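Local coordinates for transcriptional regulatory protein (Chlamydia trachomatis, PDB 3Q7R) that acts as an atypical OmpR/PhoB-type response regulator that binds its own promoter DNA and may be a global activator of transcription, at the interface of chains A and B. Sequence-based numbering; all coordinates share one arbitrary frame. Chains: chain A/B, Transcriptional regulatory protein.

Contact 1: the interface of chains A and B. Residues chain A 85, 89, 92-93; chain B 104, 106-107, 110.
Two carboxylates of chain A, A:Glu85 and A:Asp93, are the flat groups that meet the hydroxyls of B:Thr104 and B:Ser110 in this dimer of OmpR/PhoB-family receiver domains. B:Thr104 OG1 approaches A:Glu85 OE2 from above the carboxylate plane, 42° out of it, and donates a 2.8 Å hydrogen bond. B:Ser110 OG gives a bond of 2.8 Å to A:Asp93 OD1 on the syn side, again tilted from the plane. The two acids stand at opposite ends of helix 85-93, each offering a carboxylate oxygen as acceptor to a hydroxyl. With CG anti to the backbone N (chi1 -179°) and an extended chain, A:Glu85 reaches across to the start of B-chain helix 105-116. There B:Thr104 is the N-cap: its OG1 accepts from B:Ile107 N at 3.2 Å while donating to A:Glu85, so capping probably positions the hydroxyl. Water 2 joins A:Glu85 OE2 to B:Arg106 N, and water 1 links A:Asp93 OD1 with B:Ser110 O. Between the polar ends, the compact, branched A:Val89 fits against the helix: CG2 packs on B:Ile107 CG1 at 3.9 Å and on B:Arg106 CB, its side chain lying nearly perpendicular to the arginine. A:Leu92 CB touches B:Ser110 CB at 3.8 Å; serine, being small, probably lets the helices come close here.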
# COMPACT_ATOMS: atom_id res chain seq x y z
N GLU A 85 -4.15 -14.72 -3.93
CA GLU A 85 -5.33 -13.94 -3.55
C GLU A 85 -5.59 -13.95 -2.06
O GLU A 85 -5.71 -12.84 -1.48
CB GLU A 85 -6.60 -14.49 -4.23
CG GLU A 85 -7.84 -13.67 -3.84
CD GLU A 85 -9.15 -14.18 -4.45
OE1 GLU A 85 -9.21 -15.36 -4.87
OE2 GLU A 85 -10.14 -13.42 -4.45
N VAL A 89 -5.62 -10.90 0.68
CA VAL A 89 -6.81 -10.54 1.49
C VAL A 89 -6.50 -10.64 2.99
O VAL A 89 -6.88 -9.74 3.79
CB VAL A 89 -8.00 -11.48 1.14
CG1 VAL A 89 -9.13 -11.33 2.18
CG2 VAL A 89 -8.50 -11.21 -0.30
N LEU A 92 -4.49 -7.59 4.19
CA LEU A 92 -5.28 -6.36 4.24
C LEU A 92 -6.25 -6.40 5.44
O LEU A 92 -6.45 -5.40 6.15
CB LEU A 92 -6.04 -6.19 2.94
CG LEU A 92 -5.13 -5.96 1.71
CD1 LEU A 92 -5.97 -6.21 0.41
CD2 LEU A 92 -4.50 -4.53 1.69
N ASP A 93 -6.85 -7.56 5.64
CA ASP A 93 -7.82 -7.70 6.72
C ASP A 93 -7.15 -7.62 8.10
O ASP A 93 -7.80 -7.22 9.08
CB ASP A 93 -8.57 -9.04 6.61
CG ASP A 93 -9.62 -9.06 5.48
OD1 ASP A 93 -9.85 -8.01 4.86
OD2 ASP A 93 -10.21 -10.16 5.28
N THR B 104 -8.90 -9.06 -7.65
CA THR B 104 -10.19 -9.73 -7.53
C THR B 104 -11.14 -8.89 -6.68
O THR B 104 -10.68 -8.02 -5.94
CB THR B 104 -10.04 -11.09 -6.83
OG1 THR B 104 -9.65 -10.90 -5.46
CG2 THR B 104 -8.99 -11.94 -7.59
N ARG B 106 -12.55 -9.75 -3.90
CA ARG B 106 -12.20 -9.90 -2.50
C ARG B 106 -11.01 -9.03 -2.12
O ARG B 106 -11.01 -8.40 -1.07
CB ARG B 106 -11.91 -11.36 -2.15
CG ARG B 106 -13.20 -12.14 -2.11
CD ARG B 106 -12.89 -13.56 -1.81
NE ARG B 106 -12.53 -13.67 -0.41
CZ ARG B 106 -11.72 -14.57 0.10
NH1 ARG B 106 -11.16 -15.47 -0.71
NH2 ARG B 106 -11.49 -14.58 1.41
N ILE B 107 -10.02 -8.95 -3.00
CA ILE B 107 -8.89 -8.05 -2.77
C ILE B 107 -9.35 -6.60 -2.73
O ILE B 107 -9.03 -5.86 -1.80
CB ILE B 107 -7.80 -8.26 -3.80
CG1 ILE B 107 -7.14 -9.60 -3.53
CG2 ILE B 107 -6.71 -7.18 -3.71
CD1 ILE B 107 -6.18 -10.00 -4.68
N SER B 110 -11.27 -5.71 0.39
CA SER B 110 -10.43 -5.60 1.59
C SER B 110 -9.54 -4.37 1.56
O SER B 110 -9.28 -3.73 2.59
CB SER B 110 -9.59 -6.87 1.78
OG SER B 110 -10.43 -7.95 2.16
O HOH W 1 -9.59 -4.91 5.03
O HOH W 2 -12.79 -12.39 -5.29

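Contact 2: the interface of chains A and B. Residues chain A 104, 106-107, 110; chain B 83, 85, 88-89.
This is a helix-to-helix homodimer interface between receiver domains of the OmpR/PhoB family, in which A:Thr104 and the first turns of helix 105-118 meet B:Glu85 and B:Val89 on helix 85-93, helping to hold the two subunits together as a dimer. A:Thr104 OG1 donates a hydrogen bond of 2.6 Å to B:Glu85 OE2, reaching it from above the carboxylate plane, 38° out of it. The same hydroxyl caps its own helix by accepting from A:Ile107 N at 3.3 Å. With OG1 between the backbone N and the carbonyl carbon (chi1 62°), it is turned toward both the helix start and the glutamate; threonine suits the place because it adds a methyl to the hydroxyl, and this CG2 rests 3.7 Å from B:Glu85 CD. A:Arg106 bends at chi3, crossing the glutamate at about a right angle, and its guanidinium comes alongside the carboxylate; the salt bridge is long, with NH1 4.0 Å from B:Glu85 OE2 and the two planes turned 55° apart. It probably favours a negative charge on the glutamate. B:Val89 CG2 lies beneath the centre of the guanidinium, covering one face, and also packs on A:Ile107 CG1 at 3.9 Å. Beside this, the longer (CG1-CD1) branch of A:Ile107 ends at the rim of B:Phe83: CD1 meets CE1 at 3.7 Å, at the ring edge and in its plane. B:Ser88 CB, small enough to leave room for that methyl, touches it at 4.0 Å. A:Ser110 OG faces B:Val89 CG1 at the far end.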
# COMPACT_ATOMS: atom_id res chain seq x y z
N THR A 104 12.38 -2.57 -6.10
CA THR A 104 13.71 -2.00 -6.30
C THR A 104 13.94 -0.92 -5.24
O THR A 104 12.98 -0.49 -4.58
CB THR A 104 13.82 -1.31 -7.66
OG1 THR A 104 12.88 -0.22 -7.72
CG2 THR A 104 13.58 -2.31 -8.83
N ARG A 106 14.51 2.21 -5.70
CA ARG A 106 13.75 3.41 -6.03
C ARG A 106 12.27 3.27 -5.60
O ARG A 106 11.67 4.20 -5.11
CB ARG A 106 13.86 3.71 -7.55
CG ARG A 106 15.21 4.30 -7.92
CD ARG A 106 15.35 4.43 -9.44
NE ARG A 106 14.48 5.49 -9.94
CZ ARG A 106 13.80 5.43 -11.08
NH1 ARG A 106 13.89 4.36 -11.85
NH2 ARG A 106 13.04 6.44 -11.44
N ILE A 107 11.69 2.09 -5.77
CA ILE A 107 10.30 1.90 -5.36
C ILE A 107 10.20 1.95 -3.86
O ILE A 107 9.28 2.57 -3.33
CB ILE A 107 9.79 0.59 -5.87
CG1 ILE A 107 9.66 0.71 -7.40
CG2 ILE A 107 8.45 0.19 -5.20
CD1 ILE A 107 9.28 -0.58 -8.09
N SER A 110 10.41 5.44 -2.51
CA SER A 110 9.21 6.22 -2.78
C SER A 110 8.05 5.79 -1.90
O SER A 110 7.24 6.61 -1.47
CB SER A 110 8.83 6.17 -4.27
OG SER A 110 9.81 6.86 -5.06
N PHE B 83 3.34 -4.60 -14.09
CA PHE B 83 4.46 -3.95 -13.43
C PHE B 83 5.40 -3.23 -14.39
O PHE B 83 5.85 -3.78 -15.39
CB PHE B 83 5.30 -4.95 -12.66
CG PHE B 83 6.52 -4.34 -12.05
CD1 PHE B 83 6.39 -3.47 -10.98
CD2 PHE B 83 7.78 -4.60 -12.57
CE1 PHE B 83 7.52 -2.89 -10.42
CE2 PHE B 83 8.90 -4.01 -12.02
CZ PHE B 83 8.76 -3.16 -10.92
N GLU B 85 8.75 -0.42 -13.49
CA GLU B 85 9.38 0.33 -12.41
C GLU B 85 9.16 1.85 -12.52
O GLU B 85 8.83 2.49 -11.53
CB GLU B 85 10.87 0.00 -12.27
CG GLU B 85 11.53 0.76 -11.11
CD GLU B 85 13.03 0.63 -11.08
OE1 GLU B 85 13.66 0.35 -12.13
OE2 GLU B 85 13.60 0.87 -10.00
N SER B 88 5.62 2.76 -11.46
CA SER B 88 5.44 2.61 -10.02
C SER B 88 6.05 3.79 -9.26
O SER B 88 5.42 4.36 -8.36
CB SER B 88 6.08 1.32 -9.50
OG SER B 88 5.39 0.18 -9.94
N VAL B 89 7.30 4.11 -9.59
CA VAL B 89 7.97 5.23 -8.91
C VAL B 89 7.20 6.53 -9.14
O VAL B 89 6.96 7.29 -8.21
CB VAL B 89 9.42 5.40 -9.36
CG1 VAL B 89 10.01 6.67 -8.78
CG2 VAL B 89 10.24 4.21 -8.93

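Contact 3: the interface of chains A and B. Residues chain A 97, 111, 114-115, 118; chain B 77, 97-98, 115.
The indole of B:Trp97 lies sandwiched between A:Leu114 and A:Trp97. A:Leu114 CD2 covers the centre of one face, 3.7 Å from the six-membered ring centroid and 3.6 Å from the five-membered one, a CH-pi contact suited to a methyl of the branched leucine. On the opposite face the pyrrole edge of A:Trp97, with NE1 and CD1, stands on the six-membered ring, the planes 74° apart. The two copies of the residue use different torsions: A:Trp97 has CG anti to the backbone N (chi1 -176°), whereas in B:Trp97 CG lies anti to the carbonyl carbon (chi1 -66°). The difference breaks the two-fold symmetry locally and lets one indole edge meet the other's face. Further out, B:Phe115 brings CE1 over a face of A:Trp97, 3.8 Å from its CZ3, and B:Leu77 CD1 touches A:Trp97 CH2. A:Ala111, small, allows B:Trp97 to lie close to helix 105-118, and A:Phe115 CA meets the indole edge at CZ2. At the polar rim B:Trp97 NE1 donates to A:Gln118 OE1 at 2.8 Å, nearly straight and in the ring plane, though above the amide carbonyl plane. The long glutamine thus satisfies the N-H of B:Trp97 in a largely apolar cluster that helps join the two receiver domains into a dimer.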
# COMPACT_ATOMS: atom_id res chain seq x y z
N TRP A 97 -0.90 -2.94 4.71
CA TRP A 97 -0.69 -2.66 3.31
C TRP A 97 0.61 -3.36 2.86
O TRP A 97 1.45 -3.73 3.70
CB TRP A 97 -0.63 -1.11 3.08
CG TRP A 97 -0.50 -0.70 1.63
CD1 TRP A 97 0.47 0.10 1.08
CD2 TRP A 97 -1.37 -1.05 0.56
NE1 TRP A 97 0.26 0.25 -0.29
CE2 TRP A 97 -0.86 -0.42 -0.64
CE3 TRP A 97 -2.52 -1.81 0.48
CZ2 TRP A 97 -1.46 -0.58 -1.88
CZ3 TRP A 97 -3.14 -1.96 -0.80
CH2 TRP A 97 -2.59 -1.35 -1.95
N ALA A 111 7.97 4.48 -1.65
CA ALA A 111 6.88 3.96 -0.85
C ALA A 111 7.02 4.39 0.60
O ALA A 111 6.03 4.71 1.24
CB ALA A 111 6.85 2.43 -0.94
N LEU A 114 6.06 8.01 0.79
CA LEU A 114 4.62 8.23 0.67
C LEU A 114 3.92 7.80 1.96
O LEU A 114 3.06 8.51 2.47
CB LEU A 114 4.03 7.47 -0.51
CG LEU A 114 2.50 7.56 -0.66
CD1 LEU A 114 2.01 9.02 -0.80
CD2 LEU A 114 2.05 6.78 -1.89
N PHE A 115 4.28 6.62 2.47
CA PHE A 115 3.60 6.09 3.64
C PHE A 115 3.73 7.04 4.82
O PHE A 115 2.75 7.36 5.51
CB PHE A 115 4.18 4.72 3.99
CG PHE A 115 3.33 3.92 4.95
CD1 PHE A 115 2.71 2.77 4.52
CD2 PHE A 115 3.15 4.34 6.25
CE1 PHE A 115 1.90 2.02 5.40
CE2 PHE A 115 2.32 3.62 7.12
CZ PHE A 115 1.71 2.47 6.70
N GLN A 118 1.70 10.37 4.47
CA GLN A 118 0.27 10.19 4.63
C GLN A 118 -0.16 9.88 6.07
O GLN A 118 -1.27 10.24 6.47
CB GLN A 118 -0.20 9.04 3.75
CG GLN A 118 -0.30 9.32 2.26
CD GLN A 118 -0.86 8.10 1.54
OE1 GLN A 118 -0.95 7.02 2.14
NE2 GLN A 118 -1.26 8.27 0.27
N LEU B 77 -6.64 5.12 -4.93
CA LEU B 77 -5.88 3.90 -5.16
C LEU B 77 -5.91 3.64 -6.65
O LEU B 77 -6.98 3.72 -7.23
CB LEU B 77 -6.54 2.73 -4.44
CG LEU B 77 -6.02 1.33 -4.76
CD1 LEU B 77 -4.55 1.16 -4.31
CD2 LEU B 77 -6.97 0.23 -4.15
N TRP B 97 -0.96 5.26 -4.08
CA TRP B 97 -0.72 3.81 -3.95
C TRP B 97 -1.35 3.04 -5.10
O TRP B 97 -2.25 3.56 -5.81
CB TRP B 97 -1.33 3.27 -2.67
CG TRP B 97 -0.68 3.80 -1.50
CD1 TRP B 97 -1.17 4.74 -0.66
CD2 TRP B 97 0.65 3.48 -1.02
NE1 TRP B 97 -0.25 5.02 0.33
CE2 TRP B 97 0.87 4.26 0.14
CE3 TRP B 97 1.66 2.63 -1.45
CZ2 TRP B 97 2.07 4.20 0.88
CZ3 TRP B 97 2.83 2.52 -0.70
CH2 TRP B 97 3.04 3.33 0.44
N TYR B 98 -0.93 1.79 -5.30
CA TYR B 98 -1.51 0.98 -6.39
C TYR B 98 -1.61 -0.52 -6.07
O TYR B 98 -0.92 -1.04 -5.16
CB TYR B 98 -0.66 1.16 -7.67
CG TYR B 98 0.81 0.86 -7.46
CD1 TYR B 98 1.27 -0.45 -7.47
CD2 TYR B 98 1.73 1.88 -7.24
CE1 TYR B 98 2.60 -0.74 -7.26
CE2 TYR B 98 3.07 1.61 -7.05
CZ TYR B 98 3.50 0.29 -7.04
OH TYR B 98 4.81 -0.05 -6.85
N PHE B 115 -8.26 1.10 3.51
CA PHE B 115 -7.97 2.53 3.22
C PHE B 115 -8.90 3.42 4.02
O PHE B 115 -8.48 4.38 4.62
CB PHE B 115 -8.09 2.84 1.72
CG PHE B 115 -6.84 2.60 0.94
CD1 PHE B 115 -6.22 1.36 1.00
CD2 PHE B 115 -6.29 3.60 0.13
CE1 PHE B 115 -5.06 1.11 0.29
CE2 PHE B 115 -5.14 3.37 -0.59
CZ PHE B 115 -4.52 2.11 -0.51

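Contact 1 and contact 2 are the two symmetry-related ends of one dimer interface, about 22 Å apart between the centres of their C-alpha atoms; contact 3 lies between them but off the line joining them, about 15 Å from contact 1 and 13 Å from contact 2. Both outer contacts use Glu85, Val89, Thr104, Arg106, Ile107 and Ser110, with the chains exchanged. Chain A helix 105-118 runs from contact 2 into contact 3, as chain B helix 105-116 does from contact 1 through B:Phe115, and strand 97-100 supplies the central tryptophans. Polar, helix-capping ends thus flank an aromatic core, which should fix the register of the receiver domains.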